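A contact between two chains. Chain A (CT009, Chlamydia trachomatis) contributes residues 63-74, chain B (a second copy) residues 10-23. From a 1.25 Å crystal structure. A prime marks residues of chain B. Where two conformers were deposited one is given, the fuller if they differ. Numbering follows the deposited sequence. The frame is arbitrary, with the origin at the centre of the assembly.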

# COMPACT_ATOMS: atom_id res chain seq x y z
N PHE A 63 6.38 3.37 3.39
CA PHE A 63 7.23 2.32 3.92
C PHE A 63 8.67 2.83 4.04
O PHE A 63 9.37 2.56 5.02
CB PHE A 63 7.26 1.08 3.02
CG PHE A 63 5.91 0.40 2.78
CD1 PHE A 63 4.91 0.42 3.74
CD2 PHE A 63 5.67 -0.26 1.58
CE1 PHE A 63 3.67 -0.22 3.45
CE2 PHE A 63 4.44 -0.89 1.32
CZ PHE A 63 3.49 -0.89 2.25
N MET A 64 9.14 3.52 3.00
CA MET A 64 10.50 4.04 3.03
C MET A 64 10.71 5.04 4.17
O MET A 64 11.74 5.00 4.85
CB MET A 64 10.86 4.68 1.70
CG MET A 64 11.07 3.65 0.61
SD MET A 64 11.49 4.50 -0.93
CE MET A 64 11.81 3.10 -2.00
N LYS A 65 9.77 5.94 4.37
CA LYS A 65 9.84 6.93 5.45
C LYS A 65 9.91 6.27 6.80
O LYS A 65 10.67 6.65 7.68
CB LYS A 65 8.61 7.81 5.45
CG LYS A 65 8.56 8.77 4.33
CD LYS A 65 7.34 9.63 4.43
CE LYS A 65 7.45 10.77 3.48
NZ LYS A 65 6.17 11.47 3.42
N LYS A 66 9.05 5.27 7.00
CA LYS A 66 8.97 4.58 8.29
C LYS A 66 10.24 3.77 8.55
O LYS A 66 10.75 3.73 9.68
CB LYS A 66 7.74 3.67 8.36
CG LYS A 66 6.39 4.37 8.50
CD LYS A 66 5.24 3.38 8.59
N TYR A 67 10.75 3.12 7.51
CA TYR A 67 11.97 2.34 7.66
C TYR A 67 13.13 3.29 7.98
O TYR A 67 13.94 3.05 8.88
CB TYR A 67 12.20 1.56 6.37
CG TYR A 67 13.31 0.52 6.37
CD1 TYR A 67 13.97 0.16 7.52
CD2 TYR A 67 13.66 -0.11 5.20
CE1 TYR A 67 14.95 -0.82 7.49
CE2 TYR A 67 14.65 -1.09 5.17
CZ TYR A 67 15.30 -1.43 6.33
OH TYR A 67 16.28 -2.39 6.36
N ALA A 68 13.20 4.42 7.27
CA ALA A 68 14.26 5.38 7.52
C ALA A 68 14.21 5.86 8.96
O ALA A 68 15.25 5.97 9.62
CB ALA A 68 14.15 6.53 6.58
N ALA A 69 13.02 6.19 9.46
CA ALA A 69 12.92 6.66 10.84
C ALA A 69 13.39 5.61 11.83
O ALA A 69 14.08 5.94 12.80
CB ALA A 69 11.52 7.10 11.13
N PHE A 70 13.06 4.35 11.60
CA PHE A 70 13.49 3.28 12.49
C PHE A 70 15.01 3.22 12.51
O PHE A 70 15.61 2.93 13.53
CB PHE A 70 12.89 1.94 12.02
CG PHE A 70 13.47 0.78 12.72
CD1 PHE A 70 13.12 0.51 14.03
CD2 PHE A 70 14.42 -0.01 12.10
CE1 PHE A 70 13.72 -0.55 14.71
CE2 PHE A 70 15.01 -1.06 12.78
CZ PHE A 70 14.64 -1.33 14.07
N LEU A 71 15.65 3.50 11.38
CA LEU A 71 17.10 3.48 11.27
C LEU A 71 17.74 4.82 11.61
O LEU A 71 18.92 5.03 11.33
CB LEU A 71 17.50 3.06 9.86
CG LEU A 71 17.14 1.63 9.44
CD1 LEU A 71 17.48 1.44 7.97
CD2 LEU A 71 17.83 0.58 10.31
N ASP A 72 16.98 5.75 12.21
CA ASP A 72 17.53 7.05 12.63
C ASP A 72 18.06 7.87 11.46
O ASP A 72 18.99 8.66 11.62
CB ASP A 72 18.57 6.88 13.75
CG ASP A 72 17.98 6.18 14.93
OD1 ASP A 72 16.98 6.69 15.45
OD2 ASP A 72 18.43 5.07 15.28
N MET A 73 17.44 7.70 10.30
CA MET A 73 17.73 8.53 9.14
C MET A 73 16.59 9.50 8.91
O MET A 73 15.43 9.20 9.21
CB MET A 73 17.94 7.68 7.90
CG MET A 73 19.18 6.80 7.96
SD MET A 73 19.58 6.02 6.39
CE MET A 73 18.31 4.79 6.40
N ASP A 74 16.91 10.65 8.31
CA ASP A 74 15.93 11.62 7.89
C ASP A 74 15.40 11.17 6.53
O ASP A 74 16.03 11.36 5.50
CB ASP A 74 16.60 12.98 7.78
CG ASP A 74 15.64 14.08 7.37
OD1 ASP A 74 14.53 13.80 6.88
OD2 ASP A 74 16.03 15.25 7.58
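Chain B, residues 10-23: ELLHLGEVFRSQRE

Chain B contributes an uninterrupted helix across residues 10–23, with helical phi/psi throughout (phi -59 to -70°, psi -31 to -50°) and an unbroken ladder of i to i+4 backbone hydrogen bonds, from Leu14′ N to Glu10′ O (2.8 Å) through Glu23′ N to Arg19′ O (2.9 Å). Chain A is helical over residues 63–70. Leu71 is the first residue to leave helical phi/psi (-89/13), Asp72 follows at 62/31, a left-handed conformation, and Met73 is extended at -106/152. The turn is held by two backbone hydrogen bonds, Asp72 N to Ala69 O (3.0 Å) and Met73 N to Ala68 O (2.9 Å).

The two helices run in the same general direction: their N-to-C vectors differ by 30°, with a signed crossing angle of 30°, and their axes approach to 10.8 Å. That separation leaves room for large side chains between the backbones. In the register, the CA atoms nearest each other across the contact are Ala68 CA and Phe18′ CA, 7.3 Å apart, and Leu71 CA and Gln21′ CA, 6.7 Å apart. Chain B therefore extends along the end of the chain A helix and past it, so that both the last helical turns and the loop after them take part.

Phe18′ is the centre of the contact, with 119 Å² covered by chain A, the largest value for any residue in either stretch. Its CA-to-CB bond points sideways, and chi1 of -76° (m) carries the ring in among Met64, Tyr67, Ala68, Leu71 and Met73. Near the plane of the ring, at its edge, lie Met64 O, 3.5 Å from Phe18′ CZ, Ala68 N, 3.6 Å from Phe18′ CE1, and Leu71 CD1, 4.0 Å from Phe18′ CD1. The small side chain of Ala68 also reaches the ring, its CB lying 4.0 Å from Phe18′ CE1.

The Tyr67 and Phe18′ rings are nearly parallel, their planes at 16° and centroids 4.7 Å apart, but they are slid so that they barely overlap. Phe18′ CD1 sits over one face of the tyrosine ring, 3.4 Å from Tyr67 CD2. Tyr67 OH lies 3.3 Å from Arg22′ CD and near the plane of the Arg22′ guanidinium, at its edge; the hydrogen-bond partners of this hydroxyl and of the guanidinium are elsewhere in the structure.

Apolar packing continues to both sides of this centre. Towards the N-terminal end of chain B, the extended Met64 side chain (m, t, t) places SD 3.8 Å from Leu14′ CD2 and CE 4.1 Å from Leu11′ CD2. Towards the other end, Leu71 CD1 is 4.0 Å from Gln21′ CB and Leu71 CD2 is 4.0 Å from Arg22′ CA. At the end of the turn, the CA-to-CB bond of Met73 points toward chain B, with Met73 SD 3.8 Å from Val17′ CG1 and 3.6 Å from Gln21′ CG, while Met73 CE is 4.0 Å from Phe18′ CD1. No hydrogen bond crosses between the stretches; the 521 Å² buried rests on van der Waals packing.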

# COMPACT_ATOMS: atom_id res chain seq x y z
N GLU B 10 18.75 4.98 -9.07
CA GLU B 10 18.51 5.57 -7.76
C GLU B 10 17.90 4.55 -6.81
O GLU B 10 18.27 4.51 -5.64
CB GLU B 10 17.56 6.75 -7.81
CG GLU B 10 18.21 8.06 -8.30
CD GLU B 10 17.31 9.24 -8.14
OE1 GLU B 10 16.12 9.06 -7.75
OE2 GLU B 10 17.77 10.37 -8.43
N LEU B 11 16.91 3.74 -7.26
CA LEU B 11 16.28 2.78 -6.35
C LEU B 11 17.30 1.78 -5.84
O LEU B 11 17.24 1.38 -4.67
CB LEU B 11 15.13 2.05 -7.06
CG LEU B 11 13.88 2.89 -7.23
CD1 LEU B 11 12.92 2.18 -8.16
CD2 LEU B 11 13.19 3.17 -5.89
N LEU B 12 18.22 1.34 -6.69
CA LEU B 12 19.26 0.40 -6.22
C LEU B 12 20.14 1.06 -5.14
O LEU B 12 20.44 0.46 -4.12
CB LEU B 12 20.14 -0.06 -7.40
CG LEU B 12 19.55 -1.08 -8.36
CD1 LEU B 12 20.49 -1.28 -9.55
CD2 LEU B 12 19.35 -2.38 -7.64
N HIS B 13 20.53 2.31 -5.38
CA HIS B 13 21.36 3.03 -4.44
C HIS B 13 20.64 3.23 -3.10
O HIS B 13 21.19 3.00 -2.03
CB HIS B 13 21.77 4.36 -5.06
CG HIS B 13 22.60 5.20 -4.14
ND1 HIS B 13 22.07 6.18 -3.36
CD2 HIS B 13 23.93 5.19 -3.88
CE1 HIS B 13 23.03 6.76 -2.65
NE2 HIS B 13 24.16 6.16 -2.94
N LEU B 14 19.38 3.65 -3.19
CA LEU B 14 18.58 3.87 -2.03
C LEU B 14 18.45 2.57 -1.22
O LEU B 14 18.56 2.55 0.01
CB LEU B 14 17.21 4.39 -2.48
CG LEU B 14 16.20 4.69 -1.42
CD1 LEU B 14 16.76 5.67 -0.41
CD2 LEU B 14 14.99 5.24 -2.10
N GLY B 15 18.20 1.47 -1.93
CA GLY B 15 18.06 0.18 -1.25
C GLY B 15 19.33 -0.19 -0.50
O GLY B 15 19.27 -0.75 0.59
N GLU B 16 20.48 0.13 -1.09
CA GLU B 16 21.75 -0.14 -0.46
C GLU B 16 22.00 0.76 0.75
O GLU B 16 22.64 0.34 1.69
CB GLU B 16 22.85 0.01 -1.50
CG GLU B 16 22.94 -1.19 -2.44
CD GLU B 16 23.25 -2.49 -1.69
OE1 GLU B 16 24.14 -2.45 -0.81
OE2 GLU B 16 22.62 -3.53 -1.99
N VAL B 17 21.48 1.98 0.72
CA VAL B 17 21.58 2.86 1.91
C VAL B 17 20.84 2.18 3.08
O VAL B 17 21.34 2.07 4.20
CB VAL B 17 21.00 4.26 1.65
CG1 VAL B 17 20.91 5.04 2.96
CG2 VAL B 17 21.86 5.03 0.65
N PHE B 18 19.60 1.73 2.83
CA PHE B 18 18.83 1.04 3.85
C PHE B 18 19.55 -0.21 4.34
O PHE B 18 19.72 -0.41 5.54
CB PHE B 18 17.43 0.68 3.34
CG PHE B 18 16.48 1.83 3.28
CD1 PHE B 18 15.88 2.29 4.44
CD2 PHE B 18 16.08 2.39 2.10
CE1 PHE B 18 14.97 3.31 4.38
CE2 PHE B 18 15.14 3.44 2.07
CZ PHE B 18 14.62 3.90 3.20
N ARG B 19 19.99 -1.05 3.41
CA ARG B 19 20.64 -2.30 3.79
C ARG B 19 21.90 -2.03 4.61
O ARG B 19 22.14 -2.69 5.62
CB ARG B 19 20.97 -3.12 2.56
CG ARG B 19 21.61 -4.48 2.84
CD ARG B 19 22.18 -5.05 1.47
NE ARG B 19 21.25 -5.81 0.67
CZ ARG B 19 20.54 -5.41 -0.40
NH1 ARG B 19 20.57 -4.16 -0.88
NH2 ARG B 19 19.77 -6.31 -1.00
N SER B 20 22.72 -1.07 4.20
CA SER B 20 23.95 -0.74 4.91
C SER B 20 23.67 -0.34 6.34
O SER B 20 24.36 -0.76 7.28
CB SER B 20 24.67 0.40 4.22
OG SER B 20 25.20 -0.03 2.98
N GLN B 21 22.66 0.51 6.53
CA GLN B 21 22.32 0.98 7.86
C GLN B 21 21.76 -0.13 8.74
O GLN B 21 22.08 -0.24 9.92
CB GLN B 21 21.36 2.17 7.79
CG GLN B 21 22.00 3.43 7.20
CD GLN B 21 23.16 3.89 8.03
OE1 GLN B 21 22.97 4.20 9.20
NE2 GLN B 21 24.36 3.94 7.44
N ARG B 22 20.93 -0.99 8.15
CA ARG B 22 20.44 -2.15 8.86
C ARG B 22 21.57 -3.08 9.30
O ARG B 22 21.61 -3.56 10.44
CB ARG B 22 19.42 -2.91 7.98
CG ARG B 22 18.87 -4.15 8.66
CD ARG B 22 17.90 -4.92 7.84
NE ARG B 22 18.38 -5.31 6.52
CZ ARG B 22 19.12 -6.38 6.26
NH1 ARG B 22 19.55 -7.17 7.25
NH2 ARG B 22 19.43 -6.66 5.00
N GLU B 23 22.47 -3.37 8.37
CA GLU B 23 23.58 -4.27 8.65
C GLU B 23 24.54 -3.67 9.68
O GLU B 23 25.11 -4.41 10.49
CB GLU B 23 24.31 -4.62 7.36
CG GLU B 23 23.50 -5.58 6.48
CD GLU B 23 24.21 -5.94 5.19
OE1 GLU B 23 25.23 -5.29 4.87
OE2 GLU B 23 23.70 -6.80 4.46